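Local coordinates for protein lysine cyclodeaminase (Streptomyces pristinaespiralis, PDB 5YU3) that catalyses the NAD-dependent cyclodeamination of basic amino acids, probably turning L-lysine into L-pipecolate and L-ornithine into L-proline with loss of ammonia, at residues A[43-49]-A[302-306]; A[27-32]-A[124-128]. All blocks are in the same frame, centred on the assembly; numbering follows the deposited sequence.

How the contacts relate
From the N terminus the chain first runs along helix 20-39, whose segment 27-32 meets its partner only in helix 115-133; contact 2 there closes a loop that takes in the strands 50-54 to 108-113 of the mixed sheet. Segment 43-49 lies within that loop, but its partner 302-306 comes only after the parallel nucleotide-binding sheet, at the start of helix 305-321. The two closures therefore cross rather than nest. The centres of contact 1 and contact 2 are about 15 Å apart, and the contacts do not touch. Contact 1 joins the loop before strand 50-54 to the loop after strand 297-300, beside the ligands, while contact 2 packs two helices together.

Contact 1. Residues A[43-49]-A[302-306]; sequences RHLSPLR and TGFAF. With NAD (nicotinamide-adenine-dinucleotide), chain F; PRO (proline), chain G.
R49 meets the backbone of T302 end-on: NH1 and NH2 both donate to the single carbonyl oxygen T302 O, each at 3.0 Å. That oxygen lies almost exactly in the guanidinium plane, only 3° out of it, whereas both donors stand above the carbonyl plane, on the same face. The side chain leaves the backbone with CG between N and the carbonyl carbon (chi1 61°) and then runs extended, which carries its flat end across to the 302-303 loop. Arginine suits the place because its several N-H groups serve different partners at once; salt bridges to E63 and E264 also fix the rotation of the group. Bound proline lies with its nitrogen over one face of the guanidinium and gives a long, weak hydrogen bond to T302 O.

This loop follows the parallel strand 297-300 of the Rossmann-like NAD-binding domain, and it faces both ligands. G303, with no side chain, lets its CA lie 3.2 Å from NAD O7N on the nicotinamide amide and close to the proline carboxylate; its positive phi is one that glycine adopts easily.

Farther along, S46 aims its hydroxyl at the first turn of helix 305-321, where F306 N donates to S46 OG over 2.9 Å with a bent N-H...O angle of 134°. The short serine side chain brings in one oxygen that serves both F306 N and H67 ND1 while lying at the edge of the F304 ring, near its plane. The L45 and F304 side chains cross at about a right angle, the CD2 branch of L45 reaching F304 CE2 at 3.6 Å. R43 lays the aliphatic CD of its chain 3.8 Å from F306 CZ, while its charged end pairs with E37 and E69.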
loop_
_atom_site.group_PDB
_atom_site.type_symbol
_atom_site.label_atom_id
_atom_site.label_comp_id
_atom_site.label_asym_id
_atom_site.label_seq_id
_atom_site.Cartn_x
_atom_site.Cartn_y
_atom_site.Cartn_z
ATOM N N ARG A 43 -14.460 11.317 13.565
ATOM C CA ARG A 43 -13.586 10.565 12.681
ATOM C C ARG A 43 -12.211 11.211 12.747
ATOM O O ARG A 43 -12.030 12.263 13.364
ATOM C CB ARG A 43 -14.109 10.541 11.240
ATOM C CG ARG A 43 -15.326 9.668 11.037
ATOM C CD ARG A 43 -15.797 9.709 9.600
ATOM N NE ARG A 43 -17.177 9.252 9.499
ATOM C CZ ARG A 43 -17.527 7.983 9.328
ATOM N NH1 ARG A 43 -16.594 7.053 9.227
ATOM N NH2 ARG A 43 -18.807 7.643 9.255
ATOM N N HIS A 44 -11.231 10.595 12.093
ATOM C CA HIS A 44 -9.860 11.044 12.266
ATOM C C HIS A 44 -9.146 11.133 10.929
ATOM O O HIS A 44 -9.410 10.352 10.012
ATOM C CB HIS A 44 -9.130 10.114 13.241
ATOM C CG HIS A 44 -9.847 9.971 14.547
ATOM N ND1 HIS A 44 -9.834 10.957 15.511
ATOM C CD2 HIS A 44 -10.653 8.993 15.022
ATOM C CE1 HIS A 44 -10.574 10.578 16.537
ATOM N NE2 HIS A 44 -11.088 9.393 16.264
ATOM N N LEU A 45 -8.247 12.114 10.830
ATOM C CA LEU A 45 -7.394 12.253 9.658
ATOM C C LEU A 45 -6.659 10.955 9.385
ATOM O O LEU A 45 -6.216 10.271 10.312
ATOM C CB LEU A 45 -6.365 13.369 9.858
ATOM C CG LEU A 45 -6.715 14.827 9.596
ATOM C CD1 LEU A 45 -5.461 15.660 9.851
ATOM C CD2 LEU A 45 -7.226 15.017 8.168
ATOM N N SER A 46 -6.519 10.633 8.101
ATOM C CA SER A 46 -5.739 9.477 7.689
ATOM C C SER A 46 -4.278 9.650 8.104
ATOM O O SER A 46 -3.774 10.774 8.183
ATOM C CB SER A 46 -5.844 9.294 6.177
ATOM O OG SER A 46 -7.197 9.469 5.776
ATOM N N PRO A 47 -3.572 8.558 8.380
ATOM C CA PRO A 47 -2.135 8.674 8.637
ATOM C C PRO A 47 -1.424 9.249 7.424
ATOM O O PRO A 47 -1.952 9.260 6.310
ATOM C CB PRO A 47 -1.702 7.233 8.912
ATOM C CG PRO A 47 -2.929 6.376 8.320
ATOM C CD PRO A 47 -3.997 7.116 8.478
ATOM N N LEU A 48 -0.212 9.753 7.653
ATOM C CA LEU A 48 0.609 10.238 6.552
ATOM C C LEU A 48 0.759 9.154 5.499
ATOM O O LEU A 48 0.966 7.983 5.821
ATOM C CB LEU A 48 2.000 10.646 7.049
ATOM C CG LEU A 48 2.180 11.922 7.859
ATOM C CD1 LEU A 48 3.655 12.079 8.238
ATOM C CD2 LEU A 48 1.701 13.110 7.059
ATOM N N ARG A 49 0.655 9.542 4.233
ATOM C CA ARG A 49 0.916 8.569 3.190
ATOM C C ARG A 49 2.418 8.319 3.065
ATOM O O ARG A 49 3.249 9.006 3.671
ATOM C CB ARG A 49 0.332 9.044 1.858
ATOM C CG ARG A 49 0.907 10.351 1.360
ATOM C CD ARG A 49 0.405 10.680 -0.044
ATOM N NE ARG A 49 0.749 12.046 -0.438
ATOM C CZ ARG A 49 -0.141 12.983 -0.753
ATOM N NH1 ARG A 49 -1.432 12.697 -0.737
ATOM N NH2 ARG A 49 0.262 14.206 -1.095
ATOM N N THR A 302 -3.297 18.592 -0.484
ATOM C CA THR A 302 -2.372 17.508 -0.772
ATOM C C THR A 302 -3.072 16.199 -1.081
ATOM O O THR A 302 -2.449 15.321 -1.694
ATOM C CB THR A 302 -1.409 17.277 0.408
ATOM O OG1 THR A 302 -2.157 16.874 1.565
ATOM C CG2 THR A 302 -0.638 18.560 0.712
ATOM N N GLY A 303 -4.344 16.061 -0.700
ATOM C CA GLY A 303 -5.095 14.828 -0.879
ATOM C C GLY A 303 -4.829 13.878 0.269
ATOM O O GLY A 303 -3.683 13.737 0.702
ATOM N N PHE A 304 -5.865 13.242 0.801
ATOM C CA PHE A 304 -5.608 12.226 1.805
ATOM C C PHE A 304 -6.650 11.125 1.671
ATOM O O PHE A 304 -7.728 11.314 1.090
ATOM C CB PHE A 304 -5.520 12.820 3.237
ATOM C CG PHE A 304 -6.777 13.475 3.749
ATOM C CD1 PHE A 304 -7.189 14.722 3.273
ATOM C CD2 PHE A 304 -7.509 12.881 4.770
ATOM C CE1 PHE A 304 -8.329 15.334 3.772
ATOM C CE2 PHE A 304 -8.657 13.489 5.278
ATOM C CZ PHE A 304 -9.065 14.721 4.778
ATOM N N ALA A 305 -6.289 9.951 2.195
ATOM C CA ALA A 305 -6.990 8.718 1.848
ATOM C C ALA A 305 -8.459 8.729 2.262
ATOM O O ALA A 305 -9.278 8.063 1.621
ATOM C CB ALA A 305 -6.258 7.530 2.479
ATOM N N PHE A 306 -8.817 9.443 3.338
ATOM C CA PHE A 306 -10.225 9.570 3.718
ATOM C C PHE A 306 -11.067 10.070 2.551
ATOM O O PHE A 306 -12.204 9.629 2.366
ATOM C CB PHE A 306 -10.359 10.521 4.912
ATOM C CG PHE A 306 -11.768 10.705 5.416
ATOM C CD1 PHE A 306 -12.495 9.639 5.914
ATOM C CD2 PHE A 306 -12.350 11.969 5.425
ATOM C CE1 PHE A 306 -13.787 9.820 6.402
ATOM C CE2 PHE A 306 -13.634 12.157 5.910
ATOM C CZ PHE A 306 -14.352 11.078 6.404
HETATM P PA NAD F . -1.255 16.708 -15.699
HETATM O O1A NAD F . 0.068 16.216 -16.196
HETATM O O2A NAD F . -2.536 16.213 -16.341
HETATM O O5B NAD F . -1.285 18.309 -15.856
HETATM C C5B NAD F . -0.247 19.105 -15.272
HETATM C C4B NAD F . -0.079 20.320 -16.173
HETATM O O4B NAD F . 0.819 21.244 -15.555
HETATM C C3B NAD F . 0.555 19.948 -17.517
HETATM O O3B NAD F . -0.328 20.315 -18.600
HETATM C C2B NAD F . 1.841 20.756 -17.551
HETATM O O2B NAD F . 2.180 21.253 -18.843
HETATM C C1B NAD F . 1.513 21.895 -16.613
HETATM N N9A NAD F . 2.659 22.631 -16.037
HETATM C C8A NAD F . 3.864 22.150 -15.653
HETATM N N7A NAD F . 4.638 23.162 -15.144
HETATM C C5A NAD F . 3.902 24.297 -15.206
HETATM C C6A NAD F . 4.080 25.718 -14.855
HETATM N N6A NAD F . 5.236 26.158 -14.303
HETATM N N1A NAD F . 3.042 26.556 -15.078
HETATM C C2A NAD F . 1.875 26.162 -15.621
HETATM N N3A NAD F . 1.645 24.889 -15.980
HETATM C C4A NAD F . 2.602 23.938 -15.793
HETATM O O3 NAD F . -1.305 16.401 -14.104
HETATM P PN NAD F . -2.561 16.554 -13.124
HETATM O O1N NAD F . -3.383 17.738 -13.575
HETATM O O2N NAD F . -3.203 15.191 -12.975
HETATM O O5D NAD F . -1.849 16.877 -11.713
HETATM C C5D NAD F . -1.302 18.173 -11.465
HETATM C C4D NAD F . -0.781 18.222 -10.028
HETATM O O4D NAD F . -1.842 17.938 -9.117
HETATM C C3D NAD F . 0.282 17.167 -9.772
HETATM O O3D NAD F . 1.271 17.718 -8.875
HETATM C C2D NAD F . -0.475 16.085 -9.034
HETATM O O2D NAD F . 0.378 15.225 -8.265
HETATM C C1D NAD F . -1.395 16.944 -8.191
HETATM N N1N NAD F . -2.546 16.252 -7.624
HETATM C C2N NAD F . -2.993 16.664 -6.430
HETATM C C3N NAD F . -4.081 16.052 -5.824
HETATM C C7N NAD F . -4.550 16.562 -4.502
HETATM O O7N NAD F . -5.340 15.915 -3.844
HETATM N N7N NAD F . -4.113 17.765 -4.093
HETATM C C4N NAD F . -4.749 15.014 -6.482
HETATM C C5N NAD F . -4.276 14.630 -7.735
HETATM C C6N NAD F . -3.171 15.271 -8.299
HETATM N N PRO G . -1.416 13.436 -4.430
HETATM C CA PRO G . -2.358 12.522 -5.269
HETATM C C PRO G . -3.503 11.963 -4.379
HETATM O O PRO G . -4.081 10.981 -4.878
HETATM C CB PRO G . -1.568 11.620 -5.714
HETATM C CG PRO G . -0.201 12.432 -6.001
HETATM C CD PRO G . -0.307 13.572 -5.394
HETATM O OXT PRO G . -3.868 12.474 -3.261
#

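Contact 2. Residues A[27-32]-A[124-128]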
loop_
_atom_site.group_PDB
_atom_site.type_symbol
_atom_site.label_atom_id
_atom_site.label_comp_id
_atom_site.label_asym_id
_atom_site.label_seq_id
_atom_site.Cartn_x
_atom_site.Cartn_y
_atom_site.Cartn_z
ATOM N N ILE A 27 -20.261 13.746 -4.372
ATOM C CA ILE A 27 -18.956 13.662 -3.721
ATOM C C ILE A 27 -18.664 14.937 -2.932
ATOM O O ILE A 27 -18.112 14.878 -1.826
ATOM C CB ILE A 27 -17.861 13.344 -4.757
ATOM C CG1 ILE A 27 -18.094 11.924 -5.308
ATOM C CG2 ILE A 27 -16.459 13.425 -4.130
ATOM C CD1 ILE A 27 -17.279 11.582 -6.540
ATOM N N ILE A 28 -19.046 16.102 -3.469
ATOM C CA ILE A 28 -18.936 17.337 -2.692
ATOM C C ILE A 28 -19.707 17.214 -1.379
ATOM O O ILE A 28 -19.189 17.536 -0.303
ATOM C CB ILE A 28 -19.421 18.542 -3.516
ATOM C CG1 ILE A 28 -18.429 18.859 -4.640
ATOM C CG2 ILE A 28 -19.659 19.762 -2.596
ATOM C CD1 ILE A 28 -18.980 19.835 -5.688
ATOM N N ASP A 29 -20.956 16.739 -1.442
ATOM C CA ASP A 29 -21.772 16.651 -0.231
ATOM C C ASP A 29 -21.182 15.661 0.769
ATOM O O ASP A 29 -21.133 15.934 1.976
ATOM C CB ASP A 29 -23.207 16.246 -0.579
ATOM C CG ASP A 29 -23.971 17.345 -1.318
ATOM O OD1 ASP A 29 -23.561 18.522 -1.258
ATOM O OD2 ASP A 29 -24.991 17.027 -1.962
ATOM N N ARG A 30 -20.727 14.506 0.287
ATOM C CA ARG A 30 -20.184 13.501 1.198
ATOM C C ARG A 30 -18.875 13.968 1.819
ATOM O O ARG A 30 -18.624 13.737 3.010
ATOM C CB ARG A 30 -19.986 12.184 0.453
ATOM C CG ARG A 30 -21.271 11.657 -0.122
ATOM C CD ARG A 30 -22.150 11.103 0.973
ATOM N NE ARG A 30 -21.760 9.735 1.233
ATOM C CZ ARG A 30 -22.306 8.681 0.639
ATOM N NH1 ARG A 30 -23.287 8.838 -0.246
ATOM N NH2 ARG A 30 -21.866 7.471 0.933
ATOM N N LEU A 31 -18.022 14.603 1.019
ATOM C CA LEU A 31 -16.775 15.148 1.537
ATOM C C LEU A 31 -17.035 16.220 2.592
ATOM O O LEU A 31 -16.362 16.259 3.629
ATOM C CB LEU A 31 -15.955 15.705 0.377
ATOM C CG LEU A 31 -14.477 15.983 0.589
ATOM C CD1 LEU A 31 -13.838 14.869 1.418
ATOM C CD2 LEU A 31 -13.775 16.135 -0.771
ATOM N N THR A 32 -18.018 17.091 2.347
ATOM C CA THR A 32 -18.366 18.123 3.322
ATOM C C THR A 32 -18.787 17.511 4.653
ATOM O O THR A 32 -18.309 17.923 5.718
ATOM C CB THR A 32 -19.484 19.005 2.761
ATOM O OG1 THR A 32 -19.022 19.653 1.573
ATOM C CG2 THR A 32 -19.896 20.066 3.781
ATOM N N ALA A 124 -13.721 18.144 -5.832
ATOM C CA ALA A 124 -14.688 18.322 -4.759
ATOM C C ALA A 124 -14.061 19.009 -3.553
ATOM O O ALA A 124 -14.689 19.869 -2.930
ATOM C CB ALA A 124 -15.282 16.974 -4.342
ATOM N N ALA A 125 -12.831 18.636 -3.204
ATOM C CA ALA A 125 -12.200 19.230 -2.027
ATOM C C ALA A 125 -11.988 20.726 -2.228
ATOM O O ALA A 125 -12.248 21.523 -1.314
ATOM C CB ALA A 125 -10.875 18.529 -1.726
ATOM N N SER A 126 -11.528 21.121 -3.423
ATOM C CA SER A 126 -11.416 22.545 -3.739
ATOM C C SER A 126 -12.770 23.240 -3.650
ATOM O O SER A 126 -12.858 24.389 -3.196
ATOM C CB SER A 126 -10.806 22.739 -5.128
ATOM O OG SER A 126 -9.428 22.404 -5.145
ATOM N N ALA A 127 -13.842 22.561 -4.080
ATOM C CA ALA A 127 -15.175 23.153 -3.997
ATOM C C ALA A 127 -15.607 23.351 -2.551
ATOM O O ALA A 127 -16.204 24.381 -2.215
ATOM C CB ALA A 127 -16.196 22.280 -4.738
ATOM N N VAL A 128 -15.321 22.375 -1.678
ATOM C CA VAL A 128 -15.631 22.536 -0.257
ATOM C C VAL A 128 -14.887 23.736 0.320
ATOM O O VAL A 128 -15.467 24.563 1.042
ATOM C CB VAL A 128 -15.289 21.250 0.520
ATOM C CG1 VAL A 128 -15.448 21.467 2.027
ATOM C CG2 VAL A 128 -16.180 20.113 0.056
#
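A124 is the knob at the start of this contact: its CB sits among M24, I27, I28 and L31 of helix 20-39, 3.7 Å from I27 CG2 and equally far from I28 CG1. The one-carbon side chain of alanine suits the close approach of the backbones, with the CA atoms of I28 and A124 4.8 Å apart. L31 closes the hollow from the next turn. Its CG stands anti to the backbone N (chi1 -164°), and the CD2 branch slides past A124 to rest 3.6 Å from A125 N.

Helices 20-39 and 115-133 cross here at -63°, their axes approaching to 8.9 Å, a spacing that the alanines of 124-128 permit. The pair lies beside the active site, with the side chain of A125 about 6 Å from bound NAD, and E307 of helix 305-321 touches both L31 and A125.

The I28 side chain spans from CG1 on A124 to CD1 on A127, where it meets A127 CB at 3.8 Å, so that this long branched side chain bridges two small residues. One turn on, V128 is the bump that answers from the second helix: its CG2 enters the groove between I28 and T32, 3.3 Å from T32 OG1. Threonine suits this edge because its hydroxyl turns back to its own helix, donating to I28 O over 2.8 Å, and so a polar atom can lie against a methyl group.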